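Local coordinates for surface-associated protein CshB (Streptococcus gordonii, PDB 6YZG) that acts as a cell-wall-anchored streptococcal surface adhesin, probably binding fibronectin, with the chain here corresponding largely to its non-repetitive domain 2, at the interface of chains A and B. Sequence-based numbering; all coordinates share one arbitrary frame. Chains: chain A/B, Surface-associated protein CshB.

Two chains exchange strands from their later part, with the following loop in contact 1. In contacts 2 and 3, whose C-alpha centres lie about 10 Å apart, strands of chain A enter chain B; in contacts 1 and 4, about 22 Å apart, chain B inserts equivalent segments into chain A. The interface is two-fold symmetric, each contact having its twin; contacts 1 and 3 lie about 61 Å apart. Strand 258-263 recurs in contacts 2 and 4 beside strand 139-144; strand 245-252 links contacts 2 and 3. Such reciprocity reads as a domain-swapped dimer, though the structure alone does not show its presence on cells.

Contact 1: the interface of chains A and B. Residues chain A 33, 131, 136-137; chain B 264, 267, 270.
A:Tyr33 meets B:Val264 by a CH-pi contact in which one methyl of the valine sits over the middle of the phenol ring. The methyl is CG1, 3.7 Å from the ring centroid, and the two side chains slide past each other in opposite directions. The tyrosine offers this face because its CG is anti to the backbone N (chi1 -162°), which carries the ring from strand 33-41 toward the other chain. On the valine, CG1 rather than CG2 does the touching.

The remaining contacts are apolar and centre on B:Val267, which loses much surface to chain A although it is poorly ordered. Its CG2 reaches the ring edge of A:Tyr33, in the ring plane, 3.7 Å from CE2. The same methyl lies 3.8 Å from CB of A:Tyr131, and the two side chains cross at about a right angle. CG1 of A:Val136 stands somewhat farther off from the same methyl, so two tyrosines and, more distantly, a valine flank one branch of the donor loop.

Polar bonding across this patch is absent, and the segment of chain B is held here by shape and apolar contact. Such a grip may tolerate small shifts, which would fit the poor order of B:Val267 and B:Ala270. At the margin, CB of B:Ala270, itself loosely fixed, comes to 4.2 Å from the carbonyl O of A:Ala137.

Contact 2: the interface of chains A and B. Residues chain A 247-248, 258-260; chain B 125, 141-143, 156.
The amide N of A:Met259 donates to the carbonyl O of B:Ala143 over 2.9 Å, and the alanine answers through its own N, 3.1 Å from O of A:Met259. This reciprocal pair sets the antiparallel register in which A:Met260 stands opposite B:Met142.

Side chains fill in around that frame. A:Met260 and B:Met142 lie side by side, pointing the same way, with their CG atoms 4.0 Å apart. B:Met142 bends at its thioether (chi3 87°), and its terminal methyl CE comes to 3.8 Å from CG of A:Met258. A:Met258 in turn meets B:Phe125 tip to tip, its methyl CE 3.9 Å from the ring atom CE2, while A:Met260 slides past the same ring.

A:Phe248 presents its CD1-CE1 edge to the ring of B:Phe156, with planes 62° apart and centroids 5.3 Å apart. CB of A:Met258, from the same chain, rests over one face of the A:Phe248 ring and helps hold it in place.

In the fold, strand 245-252 of chain A pairs antiparallel with strand 153-158 of chain B, and strand 258-263 with strand 139-144, so the exchanged strands extend the partner's beta-structure and their side chains pack into its core.

Contact 3: the interface of chains A and B. Residues chain A 240-246; chain B 157-160.
B:Asn159 turns its side-chain amide toward A:Ser244 and A:Glu245, the oxygen to their backbone N-H groups and the nitrogen to the serine hydroxyl. Its CG lies between the backbone N and the carbonyl carbon (chi1 76°), which directs the amide at the turn of chain A that precedes strand 245-252. OD1 accepts the two N-H groups by different approaches. The N of A:Ser244, at 2.9 Å from OD1, arrives in the carbonyl plane on a lone pair, whereas the N of A:Glu245, at 3.0 Å from OD1, comes from well above that plane. ND2 gives a nearly straight bond to the hydroxyl OG of A:Ser244, 2.9 Å away and in the plane of the amide. Gripped at both ends, the amide has its rotation fixed, and the backbone N of B:Asn159 donates in addition to the carbonyl O of A:Glu245. The A:Glu245 side chain, poorly ordered, crosses the amide with its carboxylate plane 84° to it.

A:Thr240 and B:Thr158 slide past each other in opposite directions. Their OG1 hydroxyls pair at 2.8 Å, with the donor not decided. The hydroxyl of B:Thr158 also receives the N of B:Gly160, at 2.8 Å from OG1, so a bond within chain B helps place it.

Together these bonds clamp the turn between strands 234-241 and 245-252 of one chain to the end of strand 153-158 of its partner, and so appear to secure the exchanged segment in the adhesin dimer.

Contact 4: the interface of chains A and B. Residues chain A 1, 110-111, 143-145, 169, 171; chain B 235, 257, 259.
Strand 258-263 of chain B docks into the CshA-type non-repetitive domain 2 of chain A, and there B:Met259 lies against A:Trp1. Its methyl CE rests over the indole, 3.7 Å from the centroid of the five-membered ring, in a CH-pi contact that also involves the six-membered ring. The thioether bends at chi3 (62°), folding the methyl back toward this face, while CB approaches CZ3 of A:Trp1. SD packs 3.7 Å from CA of A:Gly145. A:Trp1 is itself seated by A:Trp169, its NE1 lying above the face of that ring.

Antiparallel pairing also ties B:Val235 of strand 234-241 to A:Trp169 of strand 164-170. The N of A:Trp169 donates to the O of B:Val235 over 2.8 Å, and the N of B:Val235 donates to the O of A:Trp169 over 2.9 Å. CG2 of B:Val235 also touches CB of A:Ala143.

At the end of strand 139-144 of chain A, the N of A:Gly145 donates to the O of B:Ala257 (2.9 Å). The carboxylate oxygen OD1 of A:Asp144 accepts the N of B:Ala257 (3.1 Å) from above its plane. OD1 also lies 3.1 Å from the O of B:Ala257, an unfavourable approach unless the carboxyl carries a proton, which is not seen. CB of B:Ala257 meets the carboxamide of A:Gln111 at its CD, 3.6 Å away.

Contact 1: the interface of chains A and B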
loop_
_atom_site.group_PDB
_atom_site.type_symbol
_atom_site.label_atom_id
_atom_site.label_comp_id
_atom_site.label_asym_id
_atom_site.label_seq_id
_atom_site.Cartn_x
_atom_site.Cartn_y
_atom_site.Cartn_z
ATOM N N TYR A 33 -29.611 23.281 -6.151
ATOM C CA TYR A 33 -28.777 23.063 -4.921
ATOM C C TYR A 33 -27.345 23.514 -5.254
ATOM O O TYR A 33 -26.678 22.828 -6.041
ATOM C CB TYR A 33 -28.894 21.630 -4.468
ATOM C CG TYR A 33 -28.462 21.376 -3.046
ATOM C CD1 TYR A 33 -27.135 21.444 -2.672
ATOM C CD2 TYR A 33 -29.376 21.073 -2.076
ATOM C CE1 TYR A 33 -26.739 21.249 -1.356
ATOM C CE2 TYR A 33 -29.003 20.890 -0.755
ATOM C CZ TYR A 33 -27.668 20.981 -0.399
ATOM O OH TYR A 33 -27.257 20.798 0.892
ATOM N N TYR A 131 -30.537 25.984 -1.268
ATOM C CA TYR A 131 -31.533 25.231 -2.039
ATOM C C TYR A 131 -32.628 26.212 -2.455
ATOM O O TYR A 131 -33.213 26.815 -1.590
ATOM C CB TYR A 131 -32.102 24.009 -1.335
ATOM C CG TYR A 131 -33.055 23.249 -2.218
ATOM C CD1 TYR A 131 -32.658 22.714 -3.436
ATOM C CD2 TYR A 131 -34.402 23.167 -1.880
ATOM C CE1 TYR A 131 -33.549 22.047 -4.271
ATOM C CE2 TYR A 131 -35.298 22.488 -2.690
ATOM C CZ TYR A 131 -34.885 21.954 -3.893
ATOM O OH TYR A 131 -35.775 21.284 -4.708
ATOM N N VAL A 136 -29.230 26.258 3.553
ATOM C CA VAL A 136 -29.612 24.961 4.156
ATOM C C VAL A 136 -28.368 24.342 4.820
ATOM O O VAL A 136 -27.278 24.633 4.445
ATOM C CB VAL A 136 -30.228 23.992 3.123
ATOM C CG1 VAL A 136 -31.605 24.430 2.622
ATOM C CG2 VAL A 136 -29.297 23.696 1.958
ATOM N N ALA A 137 -28.630 23.490 5.785
ATOM C CA ALA A 137 -27.536 22.735 6.447
ATOM C C ALA A 137 -27.090 21.670 5.463
ATOM O O ALA A 137 -27.854 20.779 5.131
ATOM C CB ALA A 137 -28.009 22.114 7.734
ATOM N N VAL B 264 -27.639 15.242 -1.087
ATOM C CA VAL B 264 -28.811 16.159 -1.164
ATOM C C VAL B 264 -30.153 15.440 -0.982
ATOM O O VAL B 264 -31.158 16.132 -1.009
ATOM C CB VAL B 264 -28.809 16.866 -2.527
ATOM C CG1 VAL B 264 -27.531 17.636 -2.734
ATOM C CG2 VAL B 264 -28.977 15.863 -3.636
ATOM N N VAL B 267 -32.754 16.999 1.645
ATOM C CA VAL B 267 -32.810 18.497 1.739
ATOM C C VAL B 267 -34.178 18.945 2.294
ATOM O O VAL B 267 -34.195 19.957 3.031
ATOM C CB VAL B 267 -32.486 19.219 0.407
ATOM C CG1 VAL B 267 -33.456 18.897 -0.720
ATOM C CG2 VAL B 267 -32.458 20.726 0.601
ATOM N N ALA B 270 -34.198 19.389 6.001
ATOM C CA ALA B 270 -32.918 20.004 6.425
ATOM C C ALA B 270 -33.210 21.338 7.094
ATOM O O ALA B 270 -33.958 22.161 6.572
ATOM C CB ALA B 270 -31.986 20.204 5.255
#

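Contact 2: the interface of chains A and B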
loop_
_atom_site.group_PDB
_atom_site.type_symbol
_atom_site.label_atom_id
_atom_site.label_comp_id
_atom_site.label_asym_id
_atom_site.label_seq_id
_atom_site.Cartn_x
_atom_site.Cartn_y
_atom_site.Cartn_z
ATOM N N GLY A 247 9.287 -22.512 -7.848
ATOM C CA GLY A 247 10.237 -21.509 -7.283
ATOM C C GLY A 247 9.520 -20.255 -6.882
ATOM O O GLY A 247 8.516 -19.868 -7.459
ATOM N N PHE A 248 10.089 -19.572 -5.916
ATOM C CA PHE A 248 9.589 -18.310 -5.396
ATOM C C PHE A 248 10.793 -17.421 -5.192
ATOM O O PHE A 248 11.738 -17.829 -4.485
ATOM C CB PHE A 248 8.838 -18.530 -4.093
ATOM C CG PHE A 248 8.272 -17.275 -3.458
ATOM C CD1 PHE A 248 7.150 -16.659 -3.980
ATOM C CD2 PHE A 248 8.889 -16.690 -2.364
ATOM C CE1 PHE A 248 6.592 -15.537 -3.361
ATOM C CE2 PHE A 248 8.308 -15.571 -1.763
ATOM C CZ PHE A 248 7.192 -14.977 -2.287
ATOM N N MET A 258 5.865 -15.990 0.922
ATOM C CA MET A 258 5.288 -17.039 0.064
ATOM C C MET A 258 4.091 -17.671 0.751
ATOM O O MET A 258 4.194 -18.110 1.901
ATOM C CB MET A 258 6.323 -18.115 -0.210
ATOM C CG MET A 258 5.917 -19.072 -1.294
ATOM S SD MET A 258 6.993 -20.515 -1.384
ATOM C CE MET A 258 6.306 -21.445 -0.033
ATOM N N MET A 259 3.026 -17.808 -0.000
ATOM C CA MET A 259 1.909 -18.685 0.353
ATOM C C MET A 259 1.853 -19.789 -0.699
ATOM O O MET A 259 1.975 -19.503 -1.933
ATOM C CB MET A 259 0.578 -17.956 0.275
ATOM C CG MET A 259 0.546 -16.811 1.267
ATOM S SD MET A 259 -0.973 -15.874 1.279
ATOM C CE MET A 259 -2.145 -17.141 1.777
ATOM N N MET A 260 1.638 -21.013 -0.276
ATOM C CA MET A 260 1.554 -22.159 -1.213
ATOM C C MET A 260 0.428 -23.052 -0.708
ATOM O O MET A 260 0.386 -23.346 0.506
ATOM C CB MET A 260 2.832 -22.972 -1.313
ATOM C CG MET A 260 2.713 -24.110 -2.351
ATOM S SD MET A 260 4.185 -25.218 -2.305
ATOM C CE MET A 260 5.478 -24.156 -2.865
ATOM N N PHE B 125 11.569 -25.560 -4.650
ATOM C CA PHE B 125 11.134 -26.820 -4.025
ATOM C C PHE B 125 10.847 -27.893 -5.072
ATOM O O PHE B 125 10.254 -27.634 -6.061
ATOM C CB PHE B 125 9.792 -26.602 -3.316
ATOM C CG PHE B 125 9.826 -25.695 -2.111
ATOM C CD1 PHE B 125 10.330 -26.128 -0.900
ATOM C CD2 PHE B 125 9.360 -24.408 -2.182
ATOM C CE1 PHE B 125 10.357 -25.304 0.213
ATOM C CE2 PHE B 125 9.397 -23.585 -1.076
ATOM C CZ PHE B 125 9.874 -24.032 0.120
ATOM N N VAL B 141 -1.423 -23.963 -5.799
ATOM C CA VAL B 141 -1.755 -22.515 -5.856
ATOM C C VAL B 141 -0.694 -21.730 -5.090
ATOM O O VAL B 141 -0.130 -22.250 -4.113
ATOM C CB VAL B 141 -3.151 -22.166 -5.319
ATOM C CG1 VAL B 141 -4.191 -22.710 -6.296
ATOM C CG2 VAL B 141 -3.371 -22.667 -3.904
ATOM N N MET B 142 -0.391 -20.537 -5.576
ATOM C CA MET B 142 0.660 -19.708 -4.949
ATOM C C MET B 142 0.231 -18.229 -4.965
ATOM O O MET B 142 -0.535 -17.829 -5.797
ATOM C CB MET B 142 2.031 -19.936 -5.632
ATOM C CG MET B 142 2.790 -21.284 -5.197
ATOM S SD MET B 142 4.389 -21.358 -6.024
ATOM C CE MET B 142 5.224 -20.422 -4.744
ATOM N N ALA B 143 0.705 -17.490 -3.963
ATOM C CA ALA B 143 0.469 -16.048 -3.848
ATOM C C ALA B 143 1.577 -15.458 -3.007
ATOM O O ALA B 143 2.279 -16.154 -2.273
ATOM C CB ALA B 143 -0.890 -15.763 -3.189
ATOM N N PHE B 156 7.119 -16.114 -9.339
ATOM C CA PHE B 156 6.751 -17.525 -9.172
ATOM C C PHE B 156 7.152 -18.304 -10.410
ATOM O O PHE B 156 6.778 -17.871 -11.526
ATOM C CB PHE B 156 5.244 -17.643 -8.957
ATOM C CG PHE B 156 4.670 -16.777 -7.855
ATOM C CD1 PHE B 156 4.476 -15.424 -8.115
ATOM C CD2 PHE B 156 4.420 -17.275 -6.581
ATOM C CE1 PHE B 156 3.963 -14.592 -7.136
ATOM C CE2 PHE B 156 3.911 -16.429 -5.593
ATOM C CZ PHE B 156 3.699 -15.093 -5.897
#

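Contact 3: the interface of chains A and B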
loop_
_atom_site.group_PDB
_atom_site.type_symbol
_atom_site.label_atom_id
_atom_site.label_comp_id
_atom_site.label_asym_id
_atom_site.label_seq_id
_atom_site.Cartn_x
_atom_site.Cartn_y
_atom_site.Cartn_z
ATOM N N THR A 240 -0.817 -23.851 -10.859
ATOM C CA THR A 240 -0.032 -24.701 -11.799
ATOM C C THR A 240 -0.357 -26.153 -11.490
ATOM O O THR A 240 -0.464 -26.518 -10.290
ATOM C CB THR A 240 1.464 -24.375 -11.739
ATOM O OG1 THR A 240 2.135 -25.231 -12.680
ATOM C CG2 THR A 240 2.084 -24.637 -10.374
ATOM N N ARG A 241 -0.536 -26.966 -12.526
ATOM C CA ARG A 241 -0.856 -28.400 -12.338
ATOM C C ARG A 241 0.286 -29.260 -12.885
ATOM O O ARG A 241 0.906 -28.865 -13.816
ATOM C CB ARG A 241 -2.160 -28.727 -13.066
ATOM C CG ARG A 241 -2.673 -30.144 -12.845
ATOM C CD ARG A 241 -4.078 -30.420 -13.368
ATOM N NE ARG A 241 -4.951 -29.721 -12.468
ATOM C CZ ARG A 241 -6.219 -29.418 -12.693
ATOM N NH1 ARG A 241 -6.819 -29.727 -13.837
ATOM N NH2 ARG A 241 -6.874 -28.745 -11.766
ATOM N N GLY A 242 0.515 -30.408 -12.245
ATOM C CA GLY A 242 1.560 -31.319 -12.726
ATOM C C GLY A 242 2.952 -30.796 -12.530
ATOM O O GLY A 242 3.855 -31.146 -13.308
ATOM N N ALA A 243 3.183 -29.886 -11.580
ATOM C CA ALA A 243 4.535 -29.428 -11.242
ATOM C C ALA A 243 5.234 -30.462 -10.365
ATOM O O ALA A 243 4.612 -30.929 -9.394
ATOM C CB ALA A 243 4.447 -28.120 -10.524
ATOM N N SER A 244 6.487 -30.678 -10.618
ATOM C CA SER A 244 7.405 -31.315 -9.653
ATOM C C SER A 244 8.395 -30.316 -9.083
ATOM O O SER A 244 9.147 -30.709 -8.178
ATOM C CB SER A 244 8.114 -32.476 -10.296
ATOM O OG SER A 244 8.977 -32.067 -11.328
ATOM N N GLU A 245 8.432 -29.084 -9.601
ATOM C CA GLU A 245 9.344 -28.024 -9.075
ATOM C C GLU A 245 8.596 -26.696 -9.131
ATOM O O GLU A 245 7.965 -26.398 -10.163
ATOM C CB GLU A 245 10.622 -27.902 -9.919
ATOM C CG GLU A 245 11.402 -29.220 -10.031
ATOM C CD GLU A 245 12.869 -29.328 -10.466
ATOM O OE1 GLU A 245 13.756 -28.984 -9.647
ATOM O OE2 GLU A 245 13.141 -29.945 -11.528
ATOM N N VAL A 246 8.601 -25.965 -8.025
ATOM C CA VAL A 246 8.099 -24.586 -8.027
ATOM C C VAL A 246 9.112 -23.717 -7.350
ATOM O O VAL A 246 9.812 -24.166 -6.422
ATOM C CB VAL A 246 6.756 -24.445 -7.328
ATOM C CG1 VAL A 246 5.672 -25.161 -8.079
ATOM C CG2 VAL A 246 6.800 -24.853 -5.916
ATOM N N THR B 157 7.823 -19.427 -10.219
ATOM C CA THR B 157 8.167 -20.307 -11.353
ATOM C C THR B 157 7.597 -21.691 -11.115
ATOM O O THR B 157 7.379 -22.149 -10.005
ATOM C CB THR B 157 9.660 -20.350 -11.648
ATOM O OG1 THR B 157 10.298 -21.078 -10.601
ATOM C CG2 THR B 157 10.260 -18.963 -11.779
ATOM N N THR B 158 7.383 -22.387 -12.244
ATOM C CA THR B 158 6.856 -23.750 -12.209
ATOM C C THR B 158 7.459 -24.564 -13.368
ATOM O O THR B 158 7.778 -23.996 -14.421
ATOM C CB THR B 158 5.325 -23.751 -12.337
ATOM O OG1 THR B 158 4.861 -25.099 -12.257
ATOM C CG2 THR B 158 4.809 -23.074 -13.606
ATOM N N ASN B 159 7.546 -25.881 -13.200
ATOM C CA ASN B 159 7.792 -26.791 -14.325
ATOM C C ASN B 159 6.524 -27.561 -14.656
ATOM O O ASN B 159 6.581 -28.483 -15.491
ATOM C CB ASN B 159 9.000 -27.710 -14.072
ATOM C CG ASN B 159 8.676 -28.809 -13.135
ATOM O OD1 ASN B 159 7.653 -28.819 -12.453
ATOM N ND2 ASN B 159 9.593 -29.771 -13.034
ATOM N N GLY B 160 5.376 -27.160 -14.130
ATOM C CA GLY B 160 4.064 -27.692 -14.507
ATOM C C GLY B 160 3.358 -26.833 -15.508
ATOM O O GLY B 160 4.007 -26.099 -16.282
#

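Contact 4: the interface of chains A and B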
loop_
_atom_site.group_PDB
_atom_site.type_symbol
_atom_site.label_atom_id
_atom_site.label_comp_id
_atom_site.label_asym_id
_atom_site.label_seq_id
_atom_site.Cartn_x
_atom_site.Cartn_y
_atom_site.Cartn_z
ATOM N N TRP A 1 -19.571 13.444 -5.297
ATOM C CA TRP A 1 -18.156 13.935 -5.118
ATOM C C TRP A 1 -17.922 15.157 -6.001
ATOM O O TRP A 1 -18.231 15.128 -7.238
ATOM C CB TRP A 1 -17.054 12.916 -5.443
ATOM C CG TRP A 1 -16.986 11.742 -4.528
ATOM C CD1 TRP A 1 -17.348 10.465 -4.868
ATOM C CD2 TRP A 1 -16.657 11.727 -3.129
ATOM N NE1 TRP A 1 -17.209 9.662 -3.781
ATOM C CE2 TRP A 1 -16.823 10.398 -2.685
ATOM C CE3 TRP A 1 -16.255 12.689 -2.196
ATOM C CZ2 TRP A 1 -16.494 10.003 -1.376
ATOM C CZ3 TRP A 1 -15.981 12.311 -0.896
ATOM C CH2 TRP A 1 -16.142 10.989 -0.473
ATOM N N THR A 110 -11.803 14.191 -9.039
ATOM C CA THR A 110 -12.449 14.433 -7.743
ATOM C C THR A 110 -11.403 14.606 -6.636
ATOM O O THR A 110 -11.795 14.582 -5.464
ATOM C CB THR A 110 -13.457 13.325 -7.482
ATOM O OG1 THR A 110 -12.691 12.125 -7.555
ATOM C CG2 THR A 110 -14.608 13.363 -8.472
ATOM N N GLN A 111 -10.175 14.951 -6.956
ATOM C CA GLN A 111 -9.147 15.116 -5.917
ATOM C C GLN A 111 -8.640 16.546 -5.881
ATOM O O GLN A 111 -8.276 17.114 -6.953
ATOM C CB GLN A 111 -7.991 14.163 -6.184
ATOM C CG GLN A 111 -8.319 12.744 -5.882
ATOM C CD GLN A 111 -7.159 11.818 -6.096
ATOM O OE1 GLN A 111 -6.087 12.239 -6.534
ATOM N NE2 GLN A 111 -7.430 10.570 -5.821
ATOM N N ALA A 143 -13.065 12.100 2.234
ATOM C CA ALA A 143 -12.154 10.953 2.213
ATOM C C ALA A 143 -10.810 11.432 1.715
ATOM O O ALA A 143 -10.683 12.489 1.098
ATOM C CB ALA A 143 -12.683 9.844 1.291
ATOM N N ASP A 144 -9.784 10.617 2.024
ATOM C CA ASP A 144 -8.465 10.742 1.382
ATOM C C ASP A 144 -8.489 9.842 0.164
ATOM O O ASP A 144 -8.655 8.646 0.345
ATOM C CB ASP A 144 -7.335 10.329 2.333
ATOM C CG ASP A 144 -5.924 10.459 1.792
ATOM O OD1 ASP A 144 -5.722 10.817 0.642
ATOM O OD2 ASP A 144 -5.005 10.192 2.603
ATOM N N GLY A 145 -8.255 10.411 -0.996
ATOM C CA GLY A 145 -8.294 9.607 -2.240
ATOM C C GLY A 145 -7.066 8.729 -2.396
ATOM O O GLY A 145 -7.088 7.864 -3.310
ATOM N N TRP A 169 -15.398 3.585 -0.127
ATOM C CA TRP A 169 -15.472 3.970 -1.542
ATOM C C TRP A 169 -14.377 3.207 -2.304
ATOM O O TRP A 169 -13.224 3.258 -1.909
ATOM C CB TRP A 169 -15.340 5.484 -1.694
ATOM C CG TRP A 169 -15.505 5.952 -3.101
ATOM C CD1 TRP A 169 -14.511 6.221 -3.997
ATOM C CD2 TRP A 169 -16.740 6.221 -3.767
ATOM N NE1 TRP A 169 -15.049 6.664 -5.183
ATOM C CE2 TRP A 169 -16.414 6.646 -5.079
ATOM C CE3 TRP A 169 -18.080 6.201 -3.361
ATOM C CZ2 TRP A 169 -17.397 7.018 -5.989
ATOM C CZ3 TRP A 169 -19.052 6.556 -4.272
ATOM C CH2 TRP A 169 -18.706 6.943 -5.566
ATOM N N MET A 171 -11.879 2.199 -5.177
ATOM C CA MET A 171 -10.922 2.827 -6.120
ATOM C C MET A 171 -10.370 1.744 -7.057
ATOM O O MET A 171 -11.151 1.207 -7.819
ATOM C CB MET A 171 -9.764 3.452 -5.348
ATOM C CG MET A 171 -10.187 4.609 -4.480
ATOM S SD MET A 171 -10.760 6.028 -5.419
ATOM C CE MET A 171 -10.002 7.310 -4.436
ATOM N N VAL B 235 -11.245 3.349 0.240
ATOM C CA VAL B 235 -10.990 4.499 1.146
ATOM C C VAL B 235 -12.224 4.655 2.026
ATOM O O VAL B 235 -13.349 4.534 1.554
ATOM C CB VAL B 235 -10.638 5.789 0.396
ATOM C CG1 VAL B 235 -9.407 5.580 -0.476
ATOM C CG2 VAL B 235 -11.742 6.415 -0.388
ATOM N N ALA B 257 -4.618 13.181 -0.947
ATOM C CA ALA B 257 -5.539 13.964 -1.784
ATOM C C ALA B 257 -6.896 14.105 -1.128
ATOM O O ALA B 257 -7.408 13.133 -0.611
ATOM C CB ALA B 257 -5.673 13.221 -3.104
ATOM N N MET B 259 -10.861 14.391 -1.096
ATOM C CA MET B 259 -12.142 14.223 -1.784
ATOM C C MET B 259 -13.218 14.833 -0.891
ATOM O O MET B 259 -13.217 14.600 0.361
ATOM C CB MET B 259 -12.504 12.756 -1.943
ATOM C CG MET B 259 -11.470 12.047 -2.795
ATOM S SD MET B 259 -11.784 10.312 -3.063
ATOM C CE MET B 259 -13.348 10.385 -3.944
#